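Local coordinates for Slr0280 protein (PDB 5H3K) that is of unknown function but carries a phosphodiester glycosidase (NAGPA-family) domain and may therefore act on phosphodiester-linked sugars, at residues G53-I58 and G141-M146; V145-N150 and P174-V179. One frame throughout, in Å; residues are numbered along the deposited sequence.

Contact 1 of 2, residues G53-I58 and G141-M146; sequences GNQISI and GNTLVM
Two asparagines meet by their amides at the corner where the chain turns into strand 55-58. Asn-142 has CG anti to its backbone N (chi1 -180°), which carries the amide across to Asn-54. Its OD1 takes Asn-54 N from above the carbonyl plane. Its ND2 donates to Asn-54 OD1 at 2.3 Å, in the amide plane of Asn-142 and nearly along the C=O axis of Asn-54. This is shorter than a normal hydrogen bond, so the pair is probably strained or imperfectly modelled. Asn-54 CG holds the crowded position between N and the carbonyl carbon, and the two amide planes are 67° apart. Beyond the corner, strands 55-58 and 143-145 form a parallel beta pair in a curled mixed sheet, where strand 61-72 flanks 55-58 on its other side. Leu-144 N donates to Gln-55 O at 3.0 Å, Leu-144 O accepts from Ser-57 N at 2.9 Å, and Met-146 N donates to Ser-57 O. Gln-55, Thr-143 and Ser-57 share one face, where Thr-143 CG2, anti to its backbone N, reaches Ser-57 CB at 3.7 Å. Ile-56 and Leu-144 lie on the other face. Ile-56 has CG1 in the crowded position between N and the carbonyl carbon (chi1 61°). Its CG2 touches Leu-144 CB obliquely, and its CD1 reaches Met-146 CG at 4.1 Å. Met-146 is bent at chi2 and chi3. Its CG lies 3.7 Å from Ile-58 CG1, with the two side chains alongside each other and pointing the same way, and Leu-89 of helix 82-89 packs on both.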
loop_
_atom_site.group_PDB
_atom_site.type_symbol
_atom_site.label_atom_id
_atom_site.label_comp_id
_atom_site.label_asym_id
_atom_site.label_seq_id
_atom_site.Cartn_x
_atom_site.Cartn_y
_atom_site.Cartn_z
ATOM N N GLY A 53 -16.906 10.628 -10.317
ATOM C CA GLY A 53 -16.928 10.632 -8.866
ATOM C C GLY A 53 -16.189 9.456 -8.254
ATOM O O GLY A 53 -15.646 8.602 -8.966
ATOM N N ASN A 54 -16.173 9.410 -6.926
ATOM C CA ASN A 54 -15.435 8.376 -6.202
ATOM C C ASN A 54 -16.337 7.492 -5.334
ATOM O O ASN A 54 -15.848 6.690 -4.538
ATOM C CB ASN A 54 -14.314 9.009 -5.364
ATOM C CG ASN A 54 -14.848 9.947 -4.292
ATOM O OD1 ASN A 54 -16.027 10.298 -4.292
ATOM N ND2 ASN A 54 -13.982 10.358 -3.374
ATOM N N GLN A 55 -17.654 7.633 -5.500
ATOM C CA GLN A 55 -18.622 6.826 -4.762
ATOM C C GLN A 55 -19.694 6.240 -5.673
ATOM O O GLN A 55 -20.130 6.877 -6.629
ATOM C CB GLN A 55 -19.326 7.679 -3.705
ATOM C CG GLN A 55 -18.400 8.473 -2.798
ATOM C CD GLN A 55 -18.521 8.055 -1.362
ATOM O OE1 GLN A 55 -19.318 8.611 -0.603
ATOM N NE2 GLN A 55 -17.741 7.055 -0.974
ATOM N N ILE A 56 -20.127 5.025 -5.353
ATOM C CA ILE A 56 -21.320 4.454 -5.961
ATOM C C ILE A 56 -22.276 4.139 -4.827
ATOM O O ILE A 56 -21.844 3.923 -3.687
ATOM C CB ILE A 56 -21.021 3.194 -6.808
ATOM C CG1 ILE A 56 -20.404 2.078 -5.963
ATOM C CG2 ILE A 56 -20.106 3.547 -7.976
ATOM C CD1 ILE A 56 -20.336 0.731 -6.697
ATOM N N SER A 57 -23.572 4.141 -5.119
ATOM C CA SER A 57 -24.567 3.854 -4.096
ATOM C C SER A 57 -25.335 2.594 -4.453
ATOM O O SER A 57 -25.798 2.443 -5.580
ATOM C CB SER A 57 -25.526 5.029 -3.941
ATOM O OG SER A 57 -26.484 4.732 -2.948
ATOM N N ILE A 58 -25.447 1.675 -3.493
ATOM C CA ILE A 58 -26.195 0.436 -3.674
ATOM C C ILE A 58 -27.119 0.234 -2.475
ATOM O O ILE A 58 -26.646 0.159 -1.337
ATOM C CB ILE A 58 -25.257 -0.784 -3.744
ATOM C CG1 ILE A 58 -24.268 -0.654 -4.908
ATOM C CG2 ILE A 58 -26.065 -2.058 -3.878
ATOM C CD1 ILE A 58 -23.284 -1.816 -5.004
ATOM N N GLY A 141 -24.203 13.940 -8.615
ATOM C CA GLY A 141 -22.998 14.602 -8.152
ATOM C C GLY A 141 -21.819 13.647 -8.143
ATOM O O GLY A 141 -21.435 13.111 -9.185
ATOM N N ASN A 142 -21.259 13.425 -6.958
ATOM C CA ASN A 142 -20.084 12.584 -6.806
ATOM C C ASN A 142 -20.439 11.091 -6.726
ATOM O O ASN A 142 -19.556 10.225 -6.765
ATOM C CB ASN A 142 -19.300 13.035 -5.572
ATOM C CG ASN A 142 -18.051 12.220 -5.343
ATOM O OD1 ASN A 142 -17.110 12.271 -6.132
ATOM N ND2 ASN A 142 -18.027 11.465 -4.245
ATOM N N THR A 143 -21.737 10.796 -6.648
ATOM C CA THR A 143 -22.199 9.431 -6.415
ATOM C C THR A 143 -23.009 8.845 -7.580
ATOM O O THR A 143 -24.049 9.385 -7.960
ATOM C CB THR A 143 -23.051 9.351 -5.140
ATOM O OG1 THR A 143 -22.293 9.848 -4.030
ATOM C CG2 THR A 143 -23.456 7.906 -4.866
ATOM N N LEU A 144 -22.529 7.741 -8.147
ATOM C CA LEU A 144 -23.270 7.045 -9.194
ATOM C C LEU A 144 -24.252 6.083 -8.542
ATOM O O LEU A 144 -23.852 5.210 -7.768
ATOM C CB LEU A 144 -22.317 6.271 -10.107
ATOM C CG LEU A 144 -22.907 5.383 -11.216
ATOM C CD1 LEU A 144 -23.598 6.213 -12.296
ATOM C CD2 LEU A 144 -21.813 4.536 -11.841
ATOM N N VAL A 145 -25.539 6.225 -8.842
ATOM C CA VAL A 145 -26.533 5.355 -8.229
ATOM C C VAL A 145 -26.702 4.077 -9.040
ATOM O O VAL A 145 -27.118 4.117 -10.201
ATOM C CB VAL A 145 -27.898 6.073 -8.079
ATOM C CG1 VAL A 145 -28.906 5.158 -7.383
ATOM C CG2 VAL A 145 -27.724 7.370 -7.305
ATOM N N MET A 146 -26.372 2.942 -8.432
ATOM C CA MET A 146 -26.458 1.665 -9.124
ATOM C C MET A 146 -27.920 1.243 -9.276
ATOM O O MET A 146 -28.756 1.541 -8.418
ATOM C CB MET A 146 -25.644 0.588 -8.399
ATOM C CG MET A 146 -24.166 0.938 -8.227
ATOM S SD MET A 146 -23.335 1.275 -9.800
ATOM C CE MET A 146 -23.533 -0.308 -10.608
HETATM O O HOH W 1 -29.196 1.679 -5.694
#

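Contact 2 of 2, residues V145-N150 and P174-V179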
loop_
_atom_site.group_PDB
_atom_site.type_symbol
_atom_site.label_atom_id
_atom_site.label_comp_id
_atom_site.label_asym_id
_atom_site.label_seq_id
_atom_site.Cartn_x
_atom_site.Cartn_y
_atom_site.Cartn_z
ATOM N N VAL A 145 -25.539 6.225 -8.842
ATOM C CA VAL A 145 -26.533 5.355 -8.229
ATOM C C VAL A 145 -26.702 4.077 -9.040
ATOM O O VAL A 145 -27.118 4.117 -10.201
ATOM C CB VAL A 145 -27.898 6.073 -8.079
ATOM C CG1 VAL A 145 -28.906 5.158 -7.383
ATOM C CG2 VAL A 145 -27.724 7.370 -7.305
ATOM N N MET A 146 -26.372 2.942 -8.432
ATOM C CA MET A 146 -26.458 1.665 -9.124
ATOM C C MET A 146 -27.920 1.243 -9.276
ATOM O O MET A 146 -28.756 1.541 -8.418
ATOM C CB MET A 146 -25.644 0.588 -8.399
ATOM C CG MET A 146 -24.166 0.938 -8.227
ATOM S SD MET A 146 -23.335 1.275 -9.800
ATOM C CE MET A 146 -23.533 -0.308 -10.608
ATOM N N PRO A 147 -28.236 0.549 -10.374
ATOM C CA PRO A 147 -29.642 0.251 -10.646
ATOM C C PRO A 147 -30.160 -0.862 -9.748
ATOM O O PRO A 147 -29.382 -1.682 -9.254
ATOM C CB PRO A 147 -29.621 -0.210 -12.107
ATOM C CG PRO A 147 -28.249 -0.814 -12.291
ATOM C CD PRO A 147 -27.330 -0.028 -11.389
ATOM N N ASN A 148 -31.471 -0.877 -9.542
ATOM C CA ASN A 148 -32.137 -1.958 -8.827
ATOM C C ASN A 148 -32.247 -3.199 -9.723
ATOM O O ASN A 148 -32.861 -3.154 -10.785
ATOM C CB ASN A 148 -33.526 -1.479 -8.397
ATOM C CG ASN A 148 -34.157 -2.362 -7.336
ATOM O OD1 ASN A 148 -33.537 -3.303 -6.830
ATOM N ND2 ASN A 148 -35.408 -2.058 -6.993
ATOM N N THR A 149 -31.631 -4.306 -9.326
ATOM C CA THR A 149 -31.757 -5.514 -10.128
ATOM C C THR A 149 -32.974 -6.364 -9.744
ATOM O O THR A 149 -33.260 -7.367 -10.407
ATOM C CB THR A 149 -30.495 -6.380 -10.057
ATOM O OG1 THR A 149 -30.414 -6.983 -8.761
ATOM C CG2 THR A 149 -29.248 -5.533 -10.332
ATOM N N ASN A 150 -33.666 -5.975 -8.674
ATOM C CA ASN A 150 -34.869 -6.681 -8.198
ATOM C C ASN A 150 -34.650 -8.161 -7.899
ATOM O O ASN A 150 -35.535 -8.984 -8.142
ATOM C CB ASN A 150 -36.035 -6.538 -9.184
ATOM C CG ASN A 150 -36.487 -5.100 -9.363
ATOM O OD1 ASN A 150 -36.562 -4.594 -10.489
ATOM N ND2 ASN A 150 -36.805 -4.437 -8.257
ATOM N N PRO A 174 -29.703 -11.470 -11.319
ATOM C CA PRO A 174 -28.328 -11.139 -10.925
ATOM C C PRO A 174 -28.340 -10.130 -9.786
ATOM O O PRO A 174 -29.290 -9.344 -9.661
ATOM C CB PRO A 174 -27.756 -10.489 -12.185
ATOM C CG PRO A 174 -28.517 -11.131 -13.308
ATOM C CD PRO A 174 -29.933 -11.273 -12.762
ATOM N N ALA A 175 -27.302 -10.152 -8.959
ATOM C CA ALA A 175 -27.253 -9.267 -7.808
ATOM C C ALA A 175 -25.827 -8.809 -7.544
ATOM O O ALA A 175 -24.893 -9.595 -7.647
ATOM C CB ALA A 175 -27.825 -9.969 -6.575
ATOM N N PHE A 176 -25.663 -7.534 -7.221
ATOM C CA PHE A 176 -24.357 -7.038 -6.806
ATOM C C PHE A 176 -24.004 -7.633 -5.447
ATOM O O PHE A 176 -24.880 -7.836 -4.604
ATOM C CB PHE A 176 -24.391 -5.525 -6.711
ATOM C CG PHE A 176 -24.787 -4.853 -7.991
ATOM C CD1 PHE A 176 -24.214 -5.242 -9.194
ATOM C CD2 PHE A 176 -25.745 -3.852 -7.997
ATOM C CE1 PHE A 176 -24.569 -4.624 -10.389
ATOM C CE2 PHE A 176 -26.109 -3.220 -9.192
ATOM C CZ PHE A 176 -25.519 -3.611 -10.386
ATOM N N TRP A 177 -22.725 -7.908 -5.228
ATOM C CA TRP A 177 -22.298 -8.462 -3.952
ATOM C C TRP A 177 -20.857 -8.081 -3.638
ATOM O O TRP A 177 -20.096 -7.689 -4.532
ATOM C CB TRP A 177 -22.474 -9.991 -3.947
ATOM C CG TRP A 177 -21.747 -10.655 -5.078
ATOM C CD1 TRP A 177 -22.213 -10.858 -6.356
ATOM C CD2 TRP A 177 -20.415 -11.181 -5.045
ATOM N NE1 TRP A 177 -21.249 -11.491 -7.112
ATOM C CE2 TRP A 177 -20.147 -11.700 -6.336
ATOM C CE3 TRP A 177 -19.434 -11.268 -4.053
ATOM C CZ2 TRP A 177 -18.921 -12.296 -6.650
ATOM C CZ3 TRP A 177 -18.218 -11.860 -4.375
ATOM C CH2 TRP A 177 -17.972 -12.362 -5.666
ATOM N N GLN A 178 -20.495 -8.187 -2.360
ATOM C CA GLN A 178 -19.125 -7.980 -1.924
ATOM C C GLN A 178 -18.822 -8.951 -0.791
ATOM O O GLN A 178 -19.743 -9.537 -0.200
ATOM C CB GLN A 178 -18.932 -6.535 -1.459
ATOM C CG GLN A 178 -19.857 -6.124 -0.327
ATOM C CD GLN A 178 -19.755 -4.638 0.022
ATOM O OE1 GLN A 178 -19.071 -4.256 0.974
ATOM N NE2 GLN A 178 -20.442 -3.800 -0.746
ATOM N N VAL A 179 -17.537 -9.146 -0.502
ATOM C CA VAL A 179 -17.130 -10.064 0.556
ATOM C C VAL A 179 -15.976 -9.465 1.349
ATOM O O VAL A 179 -15.062 -8.889 0.769
ATOM C CB VAL A 179 -16.787 -11.485 -0.009
ATOM C CG1 VAL A 179 -15.808 -11.399 -1.175
ATOM C CG2 VAL A 179 -16.258 -12.416 1.096
HETATM O O HOH W 2 -28.215 -6.228 -6.941
#
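A loop on the way from strand 143-145 to strand 153-161 packs against the lead-in to strand 177-182, an edge strand of a four-stranded antiparallel sheet. The tight part gathers around the Phe-176 ring. Thr-149 CG2 lies over one face of this ring, 4.1 Å from Phe-176 CE2. Pro-147 O comes to the ring edge, near its plane, and Pro-147 CD also touches CE2. Met-146 CE approaches obliquely, 3.9 Å from Phe-176 CZ. Trp-106 adds a further ring, its plane about 20° from that of Phe-176. Thr-149 is buried and turns inward. Its OG1 takes the crowded place between N and the carbonyl carbon (chi1 72°), while CG2 faces the ring. Thr-149 OG1 donates to Pro-174 O at 2.8 Å, in the carbonyl plane. One water donates to Thr-149 OG1 and accepts from Phe-176 N. A valine here removes the hydroxyl, with its bonds to Pro-174 O and the water, and would probably loosen the loop from 174-176. The loose side is the outer turn of the loop. Asn-148 and Asn-150 are exposed and point away from 174-179; Asn-148 OD1 accepts from Asn-150 N at 3.2 Å, an Asx turn.

Overall arrangement
Contact 1 and contact 2 have centres 13 Å apart and lie on the same side of the chain's centre. They share Val-145 and Met-146. Along the chain the order is 53-58, then 141-146, running on without a break into 145-150, and last 174-179. Contact 1 holds two strands of the mixed sheet near the N-terminus together. Contact 2 ties the chain leaving this sheet to residues 174-176, which lead into strand 177-182 of a separate antiparallel sheet. The two meet directly where Ile-58 CD1 lies 4.2 Å from Phe-176 CB. Helix 82-89 touches both contacts through Leu-89.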